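Local coordinates for alcohol dehydrogenase, zinc-containing (Streptococcus pneumoniae serotype 2, PDB 5YLN), which probably catalyses the NAD+-dependent oxidation of alcohols, as a dimeric zinc enzyme whose chain carries two zinc-binding sites, at residues V25-T30 with Y127-H132; I36-I41 with S145-V150; E75-F80 with P131-T136; A245-G250 with V268-V273; F257-I262 with V278-D283. All blocks are in the same frame, centred on the assembly; numbering follows the deposited sequence.

Overall arrangement
From the N terminus, the chain first builds a GroES-like domain. The loop 25-30 is met again at 127-132, closing interaction 1, and strand 33-39 is met by the helix starting at 146, closing interaction 2. These two closures cross, and their strands 33-39 and 127-129 are neighbours in one sheet. Interaction 3, 75-80 with 131-136, is nested inside interaction 2 and closes on the same part of the chain as interaction 1, sharing P131 and H132. Interactions 4 and 5 follow in series, across the centre of the chain, in the Rossmann-type domain. They too cross, C258 packing against A245, E247 and V268, and both reach the second subunit.

Interaction 1. Residues V25-T30 with Y127-H132; sequences VIRKPT and YLRVPH
The GroES-like domain here presses a connecting loop, 25-30, against the end of strand 127-129 and the turn that follows it, close to the four-cysteine zinc site. R129 has the largest share of the contact. Its CG lies anti to the backbone N (chi1 162°) and the chain runs extended to NE, so the guanidinium is carried out toward R27 and K28 of the loop. R27 crosses it at about a right angle, R27 CD lying over one face of the guanidinium, 4.3 Å above the plane and offset toward the rim, with P131 CG over the opposite face at 3.9 Å, likewise offset. K28 comes in obliquely, K28 CE standing 3.7 Å from R129 NH2. The like charges K28 NZ and R129 NH2 are only 4.1 Å apart, probably tolerated because E111 forms salt bridges with both residues. At the other end, a water joins T30 OG1 to the backbone, accepting from H132 N at 2.9 Å. The H132 ring gives its NE2 to D110 O and rests against the zinc ligand C94. T30 pairs through its backbone with A133 of helix 133-136, while R129 and V130 lean on strand 33-39, the partner of 127-129 in the sheet.

Interaction 2. Residues I36-I41 with S145-V150; sequences IVKTTI and SDEALV
K38 is a worked case of a lysine that runs along a short helix, from V150 at its root to the first turn at its tip. Its CB sits 4.1 Å from V150 CG2. With CG anti to the carbonyl carbon (chi1 -82°) and the chain extended beyond it, the side chain crosses D146 at about a right angle. CD of K38 then passes 3.6 Å from D146 CB, and K38 CE comes to 3.4 Å from D146 OD2. At the tip, K38 NZ makes two salt bridges: a bond to E147 OE1 at 3.1 Å, on the syn lone pair of that oxygen, and a weak one to D146 OD2 at 3.2 Å. The bend of E147 at chi2 (70°) brings its carboxylate round to the ammonium. D146 is shared, since its OD1 pairs with K85. S145 caps the helix, its OG accepting from A148 N. Further along the strand, T40 CG2 meets V150 CG1 at 3.6 Å, while T40 OG1 bonds V347 O. Strand residues 36-39 and helix residues 146-150 cross at 78°, and V37 and K38 face I67 together as a classic beta bulge. That same I67, on strand 66-72, underlies D146, L149 and V150, and V150 also touches I348 of strand 347-350, so the helix lies across this sheet, beside the strand that leads on to the zinc ligand C42.

Interaction 3. Residues E75-F80 with P131-T136; sequences EGVSNF and PHADNT
The loop 75-80 has no regular secondary structure, whereas 131-136 turns into the short helix 133-136, with H132 at the N-cap position. H132 takes backbone angles of the left-handed region (phi 50°), and N135 N bonds back to its carbonyl O. The two backbones come nearest at N79 and D134, whose CA atoms are 6.1 Å apart, and the loop wraps its peptide N-H groups around the aspartate. D134 does most of the holding. Its carboxylate grips two consecutive amides: S78 N reaches OD2 of D134 at 3.0 Å, nearly straight at 163°, and N79 N reaches OD1 of D134 at 3.0 Å. Both oxygens use their syn lone pairs, so the forked grip fixes the rotation of the carboxylate and should favour its ionised form. S78 OG adds a weak bond to D134 OD2. In fold terms this is a tie within the GroES-like domain: the loop linking strands 66-72 and 85-88 is pinned to the helical turn between strands 127-129 and 137-139. F80 follows on the loop. Its ring and the carboxylate are 34° apart in plane, and D134 OD1 lies at the ring edge, 3.6 Å from F80 CD1; the same ring stacks on that of H139. V77 straddles the start of the helix with its two methyls, CG1 standing 3.7 Å from D134 OD1 and CG2 4.2 Å from A133 CB. A133 also touches A32, and its backbone N bonds T30 O.

Interaction 4. Residues A245-G250 with V268-V273; sequences AIEAVG and VANCGV
Backbone hydrogen bonds form the main link between A245-G250 and V268-V273; strand residues 245-247 and 268-270 run parallel, 20° apart in direction, with axes 4.7 Å apart. A245 O accepts from A269 N at 2.8 Å, in the carbonyl plane; A269 O accepts from E247 N, which stands above the plane of that carbonyl; and E247 O accepts from C271 N at 2.9 Å, nearly along the C=O axis. CA-H...O contacts from V268 CA to A245 O and I246 CA to A269 O lie between. Apolar contact is slighter: I246 CG2 meets C271 SG at 3.6 Å on the face of I246 and A269, while A245 and V268 touch on the other, next to C258. Polar side chains act at the C-terminal ends. E247, bent at chi2 (-75°), folds its carboxylate back to the following turn: V249 N reaches OE1 of E247 from above the carboxylate plane at 3.2 Å. G250 N also points at the carboxylate, weakly at E247 OE1 and, less surely placed, at E247 OE2. Alongside, its plane turned 24° from the carboxylate, lies the amide of N270; E247 OE1 and N270 OD1, 3.5 Å apart, are two acceptors and do not bond. N270 ND2 bonds G272 O at 2.9 Å, on a lone pair, and its OD1 takes H274 NE2. V273 packs on W286 of the second subunit. Strand 242-247, helix 252-261 and strand 266-270 make a beta-alpha-beta crossover of the Rossmann fold, which in this family binds the dinucleotide at the C-terminal ends of its parallel strands.

Interaction 5. Residues F257-I262 with V278-D283; sequences FCQKII and VEFDLD
The amide nitrogen of Q259 is the best-held polar atom here, gripped by two hydrogen bonds: one to E279 O across the contact, 3.1 Å from Q259 NE2 and in the plane of that carbonyl, and one to D256 OD1 on its own helix. The other end of the same amide takes an almost straight bond, D281 N to Q259 OE1 at 3.0 Å and 175°. Together they turn the end of the amide to the backbone of 279-281 and fix its rotation, though D281 N stands 28° above the carbonyl plane, not on a lone pair. CG of Q259 sits in the crowded position between backbone N and carbonyl carbon (chi1 74°), with the chain extended beyond, sending the amide straight at the strand. On one side D281 stacks its carboxylate over the amide, the planes nearly parallel; D281 OD2 and Q259 NE2 are 3.1 Å apart, but the angle is too poor for a bond. On another, F280 presents its ring edge, F280 CD1 standing 3.5 Å from Q259 OE1. K260 NZ makes only a long salt bridge to D281 OD2, at 3.8 Å, its stronger partner being D256. D281 centres an inverse gamma turn that takes the chain from strand 278-280 into helix 282-285. V278 and F280 pair antiparallel with a strand of the second subunit, so helix 252-261 is tied to the intersubunit sheet that joins the Rossmann domains in dimers of this family.

Interaction 1. Residues V25-T30 with Y127-H132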
# COMPACT_ATOMS: atom_id res chain seq x y z
N VAL A 25 2.68 -16.80 37.96
CA VAL A 25 1.40 -17.01 38.61
C VAL A 25 0.35 -16.13 37.97
O VAL A 25 0.65 -15.21 37.20
CB VAL A 25 1.46 -16.73 40.12
CG1 VAL A 25 2.46 -17.67 40.79
CG2 VAL A 25 1.80 -15.26 40.36
N ILE A 26 -0.91 -16.42 38.31
CA ILE A 26 -2.04 -15.65 37.80
C ILE A 26 -1.97 -14.24 38.37
O ILE A 26 -1.97 -14.04 39.59
CB ILE A 26 -3.37 -16.33 38.17
CG1 ILE A 26 -3.51 -17.69 37.49
CG2 ILE A 26 -4.56 -15.42 37.77
CD1 ILE A 26 -3.68 -17.58 35.97
N ARG A 27 -1.91 -13.25 37.48
CA ARG A 27 -1.88 -11.86 37.91
C ARG A 27 -3.19 -11.14 37.69
O ARG A 27 -3.45 -10.15 38.38
CB ARG A 27 -0.78 -11.08 37.19
CG ARG A 27 0.63 -11.53 37.53
CD ARG A 27 1.67 -10.47 37.11
NE ARG A 27 2.28 -9.81 38.27
CZ ARG A 27 2.04 -8.55 38.64
NH1 ARG A 27 1.22 -7.79 37.93
NH2 ARG A 27 2.64 -8.05 39.71
N LYS A 28 -4.01 -11.60 36.75
CA LYS A 28 -5.28 -10.99 36.39
C LYS A 28 -6.33 -12.08 36.17
O LYS A 28 -5.98 -13.21 35.82
CB LYS A 28 -5.14 -10.13 35.13
CG LYS A 28 -4.07 -9.04 35.25
CD LYS A 28 -3.99 -8.21 34.00
CE LYS A 28 -2.76 -7.34 34.02
NZ LYS A 28 -2.56 -6.68 32.70
N PRO A 29 -7.61 -11.76 36.37
CA PRO A 29 -8.66 -12.80 36.23
C PRO A 29 -8.80 -13.35 34.82
O PRO A 29 -9.35 -14.44 34.65
CB PRO A 29 -9.94 -12.07 36.66
CG PRO A 29 -9.48 -10.83 37.37
CD PRO A 29 -8.18 -10.46 36.74
N THR A 30 -8.35 -12.62 33.81
CA THR A 30 -8.35 -13.10 32.43
C THR A 30 -7.07 -13.90 32.11
O THR A 30 -6.90 -14.37 30.98
CB THR A 30 -8.45 -11.92 31.44
OG1 THR A 30 -7.50 -10.92 31.82
CG2 THR A 30 -9.85 -11.32 31.44
N TYR A 127 6.91 -22.88 32.01
CA TYR A 127 5.56 -22.38 32.17
C TYR A 127 5.49 -20.95 31.65
O TYR A 127 6.50 -20.23 31.63
CB TYR A 127 5.09 -22.42 33.64
CG TYR A 127 5.09 -23.81 34.26
CD1 TYR A 127 6.23 -24.32 34.90
CD2 TYR A 127 3.97 -24.62 34.20
CE1 TYR A 127 6.23 -25.59 35.46
CE2 TYR A 127 3.96 -25.90 34.76
CZ TYR A 127 5.08 -26.38 35.38
OH TYR A 127 5.03 -27.65 35.90
N LEU A 128 4.29 -20.55 31.26
CA LEU A 128 4.05 -19.26 30.62
C LEU A 128 2.80 -18.64 31.21
O LEU A 128 1.75 -19.28 31.25
CB LEU A 128 3.91 -19.45 29.11
CG LEU A 128 3.39 -18.26 28.29
CD1 LEU A 128 4.46 -17.18 28.21
CD2 LEU A 128 2.96 -18.73 26.91
N ARG A 129 2.89 -17.39 31.65
CA ARG A 129 1.69 -16.62 31.92
C ARG A 129 1.13 -16.10 30.60
O ARG A 129 1.85 -15.45 29.82
CB ARG A 129 1.97 -15.45 32.87
CG ARG A 129 0.85 -14.42 32.81
CD ARG A 129 1.00 -13.30 33.80
NE ARG A 129 -0.14 -12.40 33.66
CZ ARG A 129 -0.10 -11.22 33.03
NH1 ARG A 129 1.05 -10.79 32.51
NH2 ARG A 129 -1.20 -10.49 32.92
N VAL A 130 -0.13 -16.39 30.33
CA VAL A 130 -0.78 -15.99 29.09
C VAL A 130 -1.85 -14.95 29.43
O VAL A 130 -2.90 -15.30 29.98
CB VAL A 130 -1.40 -17.19 28.38
CG1 VAL A 130 -2.08 -16.74 27.10
CG2 VAL A 130 -0.34 -18.22 28.13
N PRO A 131 -1.65 -13.66 29.10
CA PRO A 131 -2.73 -12.68 29.27
C PRO A 131 -3.85 -12.94 28.27
O PRO A 131 -3.62 -13.49 27.19
CB PRO A 131 -2.06 -11.33 28.99
CG PRO A 131 -0.56 -11.63 28.86
CD PRO A 131 -0.47 -13.08 28.45
N HIS A 132 -5.08 -12.58 28.67
CA HIS A 132 -6.27 -12.69 27.82
C HIS A 132 -6.39 -14.08 27.20
O HIS A 132 -6.48 -14.23 25.97
CB HIS A 132 -6.26 -11.63 26.73
CG HIS A 132 -6.17 -10.24 27.27
ND1 HIS A 132 -7.09 -9.72 28.15
CD2 HIS A 132 -5.25 -9.26 27.06
CE1 HIS A 132 -6.74 -8.48 28.46
NE2 HIS A 132 -5.63 -8.18 27.81
O HOH W 1 -5.18 -11.22 31.24

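Interaction 2. Residues I36-I41 with S145-V150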
# COMPACT_ATOMS: atom_id res chain seq x y z
N ILE A 36 4.47 -25.22 28.94
CA ILE A 36 4.95 -25.37 27.57
C ILE A 36 5.28 -26.83 27.31
O ILE A 36 5.99 -27.48 28.09
CB ILE A 36 6.16 -24.47 27.30
CG1 ILE A 36 5.84 -22.99 27.49
CG2 ILE A 36 6.69 -24.71 25.90
CD1 ILE A 36 4.74 -22.48 26.59
N VAL A 37 4.75 -27.37 26.21
CA VAL A 37 5.09 -28.70 25.72
C VAL A 37 6.18 -28.63 24.66
O VAL A 37 7.17 -29.36 24.74
CB VAL A 37 3.83 -29.42 25.19
CG1 VAL A 37 4.20 -30.70 24.44
CG2 VAL A 37 2.86 -29.73 26.33
N LYS A 38 6.02 -27.76 23.66
CA LYS A 38 6.98 -27.62 22.57
C LYS A 38 7.04 -26.17 22.13
O LYS A 38 6.05 -25.45 22.16
CB LYS A 38 6.63 -28.50 21.38
CG LYS A 38 7.08 -29.94 21.51
CD LYS A 38 6.44 -30.82 20.44
CE LYS A 38 6.71 -32.29 20.76
NZ LYS A 38 6.35 -33.18 19.64
N THR A 39 8.23 -25.74 21.71
CA THR A 39 8.43 -24.36 21.30
C THR A 39 9.43 -24.36 20.14
O THR A 39 9.85 -25.42 19.66
CB THR A 39 8.90 -23.50 22.49
OG1 THR A 39 8.84 -22.11 22.13
CG2 THR A 39 10.37 -23.85 22.92
N THR A 40 9.78 -23.16 19.68
CA THR A 40 10.76 -22.98 18.61
C THR A 40 11.48 -21.62 18.80
O THR A 40 11.24 -20.89 19.76
CB THR A 40 10.06 -23.12 17.24
OG1 THR A 40 11.01 -23.09 16.17
CG2 THR A 40 9.06 -22.03 17.03
N ILE A 41 12.36 -21.30 17.86
CA ILE A 41 13.08 -20.03 17.81
C ILE A 41 12.68 -19.29 16.54
O ILE A 41 12.53 -19.90 15.47
CB ILE A 41 14.62 -20.23 17.83
CG1 ILE A 41 15.06 -21.26 18.87
CG2 ILE A 41 15.33 -18.91 18.08
CD1 ILE A 41 16.47 -21.74 18.65
N SER A 145 -0.10 -32.59 13.73
CA SER A 145 1.14 -32.85 14.45
C SER A 145 1.57 -31.62 15.25
O SER A 145 1.29 -30.47 14.88
CB SER A 145 2.24 -33.24 13.47
OG SER A 145 2.63 -32.10 12.71
N ASP A 146 2.27 -31.88 16.36
CA ASP A 146 2.82 -30.81 17.20
C ASP A 146 3.69 -29.86 16.40
O ASP A 146 3.61 -28.64 16.58
CB ASP A 146 3.62 -31.42 18.35
CG ASP A 146 2.75 -32.07 19.43
OD1 ASP A 146 1.50 -32.10 19.30
OD2 ASP A 146 3.33 -32.53 20.44
N GLU A 147 4.50 -30.39 15.49
CA GLU A 147 5.40 -29.55 14.71
C GLU A 147 4.62 -28.59 13.83
O GLU A 147 5.01 -27.43 13.65
CB GLU A 147 6.34 -30.41 13.87
CG GLU A 147 7.37 -31.20 14.67
CD GLU A 147 6.75 -32.33 15.49
OE1 GLU A 147 7.02 -32.39 16.71
OE2 GLU A 147 5.98 -33.14 14.92
N ALA A 148 3.50 -29.05 13.26
CA ALA A 148 2.68 -28.17 12.45
C ALA A 148 1.97 -27.14 13.32
O ALA A 148 1.83 -25.98 12.91
CB ALA A 148 1.67 -28.97 11.63
N LEU A 149 1.53 -27.53 14.51
CA LEU A 149 0.83 -26.57 15.36
C LEU A 149 1.74 -25.46 15.85
O LEU A 149 1.32 -24.30 15.94
CB LEU A 149 0.18 -27.30 16.54
CG LEU A 149 -0.98 -28.21 16.14
CD1 LEU A 149 -1.35 -29.17 17.28
CD2 LEU A 149 -2.21 -27.35 15.68
N VAL A 150 3.00 -25.78 16.20
CA VAL A 150 3.90 -24.72 16.66
C VAL A 150 4.12 -23.67 15.56
O VAL A 150 4.30 -22.49 15.85
CB VAL A 150 5.24 -25.32 17.14
CG1 VAL A 150 6.28 -24.22 17.41
CG2 VAL A 150 5.01 -26.11 18.40

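Interaction 3. Residues E75-F80 with P131-T136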
# COMPACT_ATOMS: atom_id res chain seq x y z
N GLU A 75 -10.34 -16.44 37.33
CA GLU A 75 -11.80 -16.44 37.51
C GLU A 75 -12.54 -15.98 36.26
O GLU A 75 -13.68 -16.40 36.06
CB GLU A 75 -12.20 -15.57 38.70
CG GLU A 75 -11.47 -15.91 39.99
CD GLU A 75 -12.13 -15.30 41.23
OE1 GLU A 75 -12.16 -15.98 42.27
OE2 GLU A 75 -12.63 -14.14 41.15
N GLY A 76 -11.92 -15.15 35.43
CA GLY A 76 -12.57 -14.61 34.25
C GLY A 76 -12.34 -15.39 32.97
O GLY A 76 -12.70 -14.89 31.90
N VAL A 77 -11.77 -16.59 33.04
CA VAL A 77 -11.51 -17.40 31.85
C VAL A 77 -12.63 -18.42 31.72
O VAL A 77 -12.87 -19.20 32.65
CB VAL A 77 -10.15 -18.09 31.91
CG1 VAL A 77 -9.98 -19.03 30.70
CG2 VAL A 77 -9.03 -17.06 31.96
N SER A 78 -13.28 -18.47 30.57
CA SER A 78 -14.48 -19.28 30.47
C SER A 78 -14.37 -20.43 29.49
O SER A 78 -15.03 -21.46 29.70
CB SER A 78 -15.69 -18.41 30.11
OG SER A 78 -15.51 -17.78 28.86
N ASN A 79 -13.56 -20.30 28.45
CA ASN A 79 -13.53 -21.29 27.39
C ASN A 79 -12.31 -22.21 27.47
O ASN A 79 -12.10 -23.03 26.57
CB ASN A 79 -13.58 -20.60 26.03
CG ASN A 79 -14.89 -19.82 25.81
OD1 ASN A 79 -15.96 -20.23 26.27
ND2 ASN A 79 -14.79 -18.68 25.14
N PHE A 80 -11.50 -22.09 28.53
CA PHE A 80 -10.37 -23.00 28.73
C PHE A 80 -10.32 -23.41 30.19
O PHE A 80 -10.76 -22.66 31.07
CB PHE A 80 -9.04 -22.36 28.30
CG PHE A 80 -8.96 -22.02 26.82
CD1 PHE A 80 -9.37 -20.77 26.36
CD2 PHE A 80 -8.48 -22.94 25.90
CE1 PHE A 80 -9.31 -20.45 25.00
CE2 PHE A 80 -8.41 -22.64 24.54
CZ PHE A 80 -8.84 -21.38 24.08
N PRO A 131 -1.65 -13.66 29.10
CA PRO A 131 -2.73 -12.68 29.27
C PRO A 131 -3.85 -12.94 28.27
O PRO A 131 -3.62 -13.49 27.19
CB PRO A 131 -2.06 -11.33 28.99
CG PRO A 131 -0.56 -11.63 28.86
CD PRO A 131 -0.47 -13.08 28.45
N HIS A 132 -5.08 -12.58 28.67
CA HIS A 132 -6.27 -12.69 27.82
C HIS A 132 -6.39 -14.08 27.20
O HIS A 132 -6.48 -14.23 25.97
CB HIS A 132 -6.26 -11.63 26.73
CG HIS A 132 -6.17 -10.24 27.27
ND1 HIS A 132 -7.09 -9.72 28.15
CD2 HIS A 132 -5.25 -9.26 27.06
CE1 HIS A 132 -6.74 -8.48 28.46
NE2 HIS A 132 -5.63 -8.18 27.81
N ALA A 133 -6.40 -15.10 28.06
CA ALA A 133 -6.31 -16.48 27.60
C ALA A 133 -7.44 -16.84 26.65
O ALA A 133 -7.24 -17.58 25.68
CB ALA A 133 -6.30 -17.43 28.79
N ASP A 134 -8.66 -16.34 26.91
CA ASP A 134 -9.79 -16.67 26.05
C ASP A 134 -9.56 -16.22 24.61
O ASP A 134 -10.10 -16.83 23.68
CB ASP A 134 -11.07 -16.07 26.61
CG ASP A 134 -11.76 -16.98 27.61
OD1 ASP A 134 -11.64 -18.20 27.46
OD2 ASP A 134 -12.43 -16.47 28.54
N ASN A 135 -8.77 -15.16 24.41
CA ASN A 135 -8.52 -14.65 23.07
C ASN A 135 -7.12 -14.92 22.55
O ASN A 135 -6.81 -14.57 21.41
CB ASN A 135 -8.82 -13.15 23.01
CG ASN A 135 -10.21 -12.82 23.47
OD1 ASN A 135 -11.18 -13.06 22.76
ND2 ASN A 135 -10.32 -12.26 24.66
N THR A 136 -6.26 -15.55 23.35
CA THR A 136 -4.89 -15.83 22.94
C THR A 136 -4.62 -17.31 22.73
O THR A 136 -3.69 -17.65 21.99
CB THR A 136 -3.93 -15.24 24.00
OG1 THR A 136 -4.22 -13.85 24.14
CG2 THR A 136 -2.43 -15.41 23.62

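Interaction 4. Residues A245-G250 with V268-V273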
# COMPACT_ATOMS: atom_id res chain seq x y z
N ALA A 245 5.24 -9.09 -4.90
CA ALA A 245 6.60 -9.31 -4.44
C ALA A 245 6.57 -9.34 -2.92
O ALA A 245 6.25 -8.33 -2.28
CB ALA A 245 7.57 -8.23 -4.95
N ILE A 246 6.84 -10.50 -2.35
CA ILE A 246 6.84 -10.70 -0.91
C ILE A 246 8.27 -10.54 -0.43
O ILE A 246 9.13 -11.39 -0.73
CB ILE A 246 6.27 -12.07 -0.54
CG1 ILE A 246 4.82 -12.20 -1.04
CG2 ILE A 246 6.39 -12.32 0.96
CD1 ILE A 246 4.25 -13.62 -0.94
N GLU A 247 8.54 -9.46 0.31
CA GLU A 247 9.87 -9.16 0.86
C GLU A 247 9.98 -9.85 2.22
O GLU A 247 9.39 -9.39 3.20
CB GLU A 247 10.05 -7.64 0.99
CG GLU A 247 11.50 -7.12 1.03
CD GLU A 247 12.22 -7.38 2.36
OE1 GLU A 247 11.60 -7.85 3.35
OE2 GLU A 247 13.42 -7.10 2.43
N ALA A 248 10.72 -10.95 2.28
CA ALA A 248 10.84 -11.74 3.50
C ALA A 248 12.27 -11.75 4.02
O ALA A 248 12.76 -12.77 4.51
CB ALA A 248 10.35 -13.17 3.29
N VAL A 249 12.98 -10.62 3.94
CA VAL A 249 14.33 -10.56 4.49
C VAL A 249 14.49 -9.33 5.38
O VAL A 249 15.04 -9.43 6.48
CB VAL A 249 15.40 -10.56 3.38
CG1 VAL A 249 16.79 -10.44 4.00
CG2 VAL A 249 15.32 -11.84 2.60
N GLY A 250 14.02 -8.18 4.91
CA GLY A 250 14.06 -7.00 5.75
C GLY A 250 15.33 -6.18 5.68
O GLY A 250 15.74 -5.60 6.68
N VAL A 268 4.01 -4.76 -3.37
CA VAL A 268 5.17 -5.18 -2.58
C VAL A 268 4.67 -5.36 -1.15
O VAL A 268 4.28 -4.39 -0.50
CB VAL A 268 6.31 -4.16 -2.65
CG1 VAL A 268 7.51 -4.61 -1.79
CG2 VAL A 268 6.74 -3.91 -4.10
N ALA A 269 4.64 -6.61 -0.68
CA ALA A 269 4.21 -6.92 0.68
C ALA A 269 5.45 -7.16 1.53
O ALA A 269 6.10 -8.20 1.40
CB ALA A 269 3.29 -8.15 0.72
N ASN A 270 5.77 -6.20 2.39
CA ASN A 270 6.88 -6.34 3.32
C ASN A 270 6.45 -7.20 4.51
O ASN A 270 5.42 -6.92 5.13
CB ASN A 270 7.34 -4.97 3.82
CG ASN A 270 8.48 -5.08 4.83
OD1 ASN A 270 9.65 -5.17 4.45
ND2 ASN A 270 8.14 -5.11 6.12
N CYS A 271 7.25 -8.22 4.84
CA CYS A 271 7.03 -9.01 6.04
C CYS A 271 8.03 -8.73 7.14
O CYS A 271 7.65 -8.69 8.31
CB CYS A 271 7.11 -10.51 5.74
SG CYS A 271 6.20 -11.01 4.32
N GLY A 272 9.30 -8.54 6.80
CA GLY A 272 10.33 -8.53 7.80
C GLY A 272 10.43 -7.23 8.56
O GLY A 272 9.95 -6.17 8.14
N VAL A 273 11.08 -7.33 9.72
CA VAL A 273 11.58 -6.16 10.42
C VAL A 273 12.69 -5.51 9.60
O VAL A 273 13.56 -6.18 9.05
CB VAL A 273 12.11 -6.58 11.80
CG1 VAL A 273 12.39 -5.36 12.64
CG2 VAL A 273 11.13 -7.53 12.46

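Interaction 5. Residues F257-I262 with V278-D283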
# COMPACT_ATOMS: atom_id res chain seq x y z
N PHE A 257 15.19 -4.63 -4.53
CA PHE A 257 14.90 -5.64 -5.55
C PHE A 257 13.39 -5.71 -5.82
O PHE A 257 12.95 -5.70 -6.98
CB PHE A 257 15.43 -6.99 -5.09
CG PHE A 257 15.47 -8.04 -6.16
CD1 PHE A 257 16.58 -8.16 -6.98
CD2 PHE A 257 14.42 -8.92 -6.32
CE1 PHE A 257 16.62 -9.14 -7.97
CE2 PHE A 257 14.45 -9.89 -7.29
CZ PHE A 257 15.54 -10.01 -8.13
N CYS A 258 12.59 -5.79 -4.76
CA CYS A 258 11.14 -5.88 -4.90
C CYS A 258 10.58 -4.73 -5.72
O CYS A 258 9.69 -4.93 -6.55
CB CYS A 258 10.49 -5.89 -3.52
SG CYS A 258 10.57 -7.49 -2.72
N GLN A 259 11.10 -3.51 -5.51
CA GLN A 259 10.50 -2.38 -6.20
C GLN A 259 10.93 -2.33 -7.66
O GLN A 259 10.27 -1.66 -8.46
CB GLN A 259 10.80 -1.07 -5.46
CG GLN A 259 12.19 -0.55 -5.56
CD GLN A 259 12.36 0.79 -4.83
OE1 GLN A 259 11.38 1.50 -4.55
NE2 GLN A 259 13.61 1.14 -4.53
N LYS A 260 11.98 -3.07 -8.02
CA LYS A 260 12.40 -3.15 -9.41
C LYS A 260 11.64 -4.19 -10.24
O LYS A 260 11.67 -4.13 -11.47
CB LYS A 260 13.90 -3.42 -9.47
CG LYS A 260 14.72 -2.23 -8.97
CD LYS A 260 16.13 -2.25 -9.53
CE LYS A 260 16.79 -0.87 -9.48
NZ LYS A 260 16.40 -0.11 -8.27
N ILE A 261 10.96 -5.15 -9.61
CA ILE A 261 10.34 -6.24 -10.35
C ILE A 261 8.82 -6.18 -10.31
O ILE A 261 8.18 -6.96 -11.02
CB ILE A 261 10.82 -7.62 -9.85
CG1 ILE A 261 10.47 -7.82 -8.37
CG2 ILE A 261 12.31 -7.75 -10.11
CD1 ILE A 261 10.40 -9.32 -7.90
N ILE A 262 8.24 -5.30 -9.51
CA ILE A 262 6.81 -5.25 -9.36
C ILE A 262 6.20 -4.63 -10.62
O ILE A 262 6.74 -3.68 -11.19
CB ILE A 262 6.44 -4.48 -8.09
CG1 ILE A 262 4.99 -4.73 -7.72
CG2 ILE A 262 6.77 -2.99 -8.22
CD1 ILE A 262 4.72 -6.17 -7.33
N VAL A 278 14.41 2.84 4.09
CA VAL A 278 14.78 2.43 2.75
C VAL A 278 14.48 3.57 1.78
O VAL A 278 13.70 4.47 2.07
CB VAL A 278 14.06 1.13 2.33
CG1 VAL A 278 14.51 -0.04 3.23
CG2 VAL A 278 12.54 1.34 2.37
N GLU A 279 15.15 3.52 0.62
CA GLU A 279 14.91 4.48 -0.44
C GLU A 279 13.79 3.97 -1.35
O GLU A 279 13.94 2.96 -2.05
CB GLU A 279 16.18 4.76 -1.25
CG GLU A 279 15.94 5.78 -2.36
CD GLU A 279 17.16 6.61 -2.70
OE1 GLU A 279 17.54 6.68 -3.88
OE2 GLU A 279 17.75 7.20 -1.76
N PHE A 280 12.66 4.67 -1.33
CA PHE A 280 11.49 4.35 -2.12
C PHE A 280 11.52 5.20 -3.39
O PHE A 280 11.49 6.43 -3.32
CB PHE A 280 10.24 4.62 -1.28
CG PHE A 280 8.97 4.27 -1.94
CD1 PHE A 280 8.87 3.11 -2.69
CD2 PHE A 280 7.86 5.07 -1.78
CE1 PHE A 280 7.69 2.78 -3.30
CE2 PHE A 280 6.67 4.74 -2.39
CZ PHE A 280 6.58 3.59 -3.15
N ASP A 281 11.56 4.54 -4.56
CA ASP A 281 11.77 5.20 -5.85
C ASP A 281 10.49 5.81 -6.41
O ASP A 281 10.08 5.54 -7.54
CB ASP A 281 12.36 4.23 -6.86
CG ASP A 281 13.79 3.86 -6.56
OD1 ASP A 281 14.44 4.60 -5.79
OD2 ASP A 281 14.26 2.83 -7.10
N LEU A 282 9.87 6.69 -5.61
CA LEU A 282 8.61 7.32 -6.02
C LEU A 282 8.73 8.07 -7.34
O LEU A 282 7.73 8.23 -8.05
CB LEU A 282 8.11 8.25 -4.91
CG LEU A 282 6.84 7.87 -4.16
CD1 LEU A 282 6.44 9.01 -3.24
CD2 LEU A 282 5.68 7.50 -5.09
N ASP A 283 9.94 8.54 -7.70
CA ASP A 283 10.10 9.19 -9.00
C ASP A 283 9.76 8.24 -10.14
O ASP A 283 9.22 8.67 -11.17
CB ASP A 283 11.53 9.75 -9.17
CG ASP A 283 12.64 8.74 -8.82
OD1 ASP A 283 12.47 7.95 -7.87
OD2 ASP A 283 13.70 8.76 -9.50